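Local coordinates for protein DegQ (Legionella fallonii, PDB 3PV2) that probably degrades misfolded proteins as an HtrA-family serine protease with two PDZ domains, assembling into large 12-meric, self-compartmentizing particles, at residues F153-G158 against A172-V177. Sequence-based numbering, arbitrary orientation.
Sequences FVVAIG and ATFGIV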
# COMPACT_ATOMS: atom_id res chain seq x y z
N PHE B 153 -30.87 -28.22 35.23
CA PHE B 153 -29.42 -28.17 35.36
C PHE B 153 -28.71 -29.26 34.59
O PHE B 153 -29.18 -30.38 34.45
CB PHE B 153 -28.99 -28.12 36.84
CG PHE B 153 -29.51 -26.90 37.61
CD1 PHE B 153 -30.41 -27.04 38.66
CD2 PHE B 153 -29.00 -25.64 37.35
CE1 PHE B 153 -30.82 -25.95 39.39
CE2 PHE B 153 -29.44 -24.57 38.05
CZ PHE B 153 -30.36 -24.74 39.10
N VAL B 154 -27.57 -28.91 34.02
CA VAL B 154 -26.82 -29.85 33.24
C VAL B 154 -25.35 -29.69 33.43
O VAL B 154 -24.86 -28.61 33.80
CB VAL B 154 -27.15 -29.67 31.73
CG1 VAL B 154 -28.66 -29.97 31.46
CG2 VAL B 154 -26.74 -28.28 31.24
N VAL B 155 -24.62 -30.78 33.17
CA VAL B 155 -23.17 -30.73 33.12
C VAL B 155 -22.66 -31.23 31.79
O VAL B 155 -23.11 -32.22 31.29
CB VAL B 155 -22.55 -31.52 34.28
CG1 VAL B 155 -21.01 -31.69 34.06
CG2 VAL B 155 -22.85 -30.80 35.58
N ALA B 156 -21.75 -30.49 31.18
CA ALA B 156 -21.08 -31.02 29.98
C ALA B 156 -19.74 -31.59 30.34
O ALA B 156 -18.93 -30.89 30.88
CB ALA B 156 -20.90 -29.89 28.88
N ILE B 157 -19.46 -32.83 29.97
CA ILE B 157 -18.24 -33.48 30.35
C ILE B 157 -17.49 -33.96 29.12
O ILE B 157 -18.06 -34.69 28.27
CB ILE B 157 -18.47 -34.77 31.14
CG1 ILE B 157 -19.61 -34.62 32.12
CG2 ILE B 157 -17.16 -35.16 31.93
CD1 ILE B 157 -19.93 -35.99 32.80
N GLY B 158 -16.20 -33.66 29.04
CA GLY B 158 -15.37 -34.30 28.03
C GLY B 158 -14.13 -34.87 28.64
O GLY B 158 -13.93 -34.83 29.86
N ALA B 172 -15.21 -30.65 33.05
CA ALA B 172 -16.67 -30.51 33.23
C ALA B 172 -17.11 -29.03 33.34
O ALA B 172 -16.44 -28.28 33.96
CB ALA B 172 -17.12 -31.28 34.48
N THR B 173 -18.24 -28.65 32.77
CA THR B 173 -18.81 -27.33 32.88
C THR B 173 -20.29 -27.46 33.24
O THR B 173 -20.92 -28.48 32.95
CB THR B 173 -18.63 -26.55 31.56
OG1 THR B 173 -19.26 -27.29 30.50
CG2 THR B 173 -17.13 -26.38 31.24
N PHE B 174 -20.79 -26.44 33.89
CA PHE B 174 -22.08 -26.39 34.53
C PHE B 174 -22.95 -25.28 33.92
O PHE B 174 -22.47 -24.15 33.59
CB PHE B 174 -21.92 -26.12 36.02
CG PHE B 174 -23.24 -26.12 36.79
CD1 PHE B 174 -23.84 -27.33 37.19
CD2 PHE B 174 -23.82 -24.96 37.15
CE1 PHE B 174 -25.07 -27.32 37.88
CE2 PHE B 174 -25.04 -24.92 37.91
CZ PHE B 174 -25.65 -26.15 38.24
N GLY B 175 -24.22 -25.61 33.72
CA GLY B 175 -25.20 -24.58 33.40
C GLY B 175 -26.60 -25.17 33.37
O GLY B 175 -26.88 -26.20 34.04
N ILE B 176 -27.48 -24.47 32.66
CA ILE B 176 -28.85 -24.92 32.41
C ILE B 176 -29.16 -25.17 30.94
O ILE B 176 -28.41 -24.72 30.06
CB ILE B 176 -29.86 -23.89 32.95
CG1 ILE B 176 -29.76 -22.55 32.27
CG2 ILE B 176 -29.78 -23.75 34.50
CD1 ILE B 176 -31.04 -21.76 32.51
N VAL B 177 -30.19 -25.95 30.66
CA VAL B 177 -30.75 -26.05 29.33
C VAL B 177 -31.32 -24.66 29.07
O VAL B 177 -32.14 -24.14 29.84
CB VAL B 177 -31.87 -27.09 29.35
CG1 VAL B 177 -32.59 -27.13 28.01
CG2 VAL B 177 -31.34 -28.41 29.63
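Phe153 and Phe174 bring their rings together where the first two strands of the second trypsin-fold β-barrel pair antiparallel. The planes are inclined by only 20° but slid well apart, with centroids separated by 5.6 Å, so overlap is slight and contact is made chiefly by Phe174 CZ against Phe153 CD2 (3.5 Å). The same CD2 also meets CG2 of Ile176. Phe174 CG is anti to the backbone N (chi1 -177°); Val155 CG2 lies at the edge of the ring, nearest CD1. Both rings also meet aromatic partners edge-to-face in other subunits: Phe174 meets Phe153 of a second subunit, and Phe153 meets Phe174 of a third. The intrachain pair is thus part of an aromatic cluster joining protease domains within the 12-mer.

On the face shared by Phe174, Val155 and Ala172, Val155 CG1 rests on Ala172 CB, and Leu25 of helix 22-28 packs against both residues. On the opposite side of the sheet from Val155, Val154 CG1 reaches Val177 CG2 (3.6 Å), the two side chains crossing at about a right angle.

Two reciprocal backbone pairs join the strands, Val154 with Gly175 and Ala156 with Thr173. The bond from Val154 N to Gly175 O is short (2.8 Å) and nearly straight at 166°. Thr173 OG1 is hydrogen-bonded to Ala199 O, while Ala156 CB lies against this hydroxyl oxygen, 3.5 Å from Thr173 OG1.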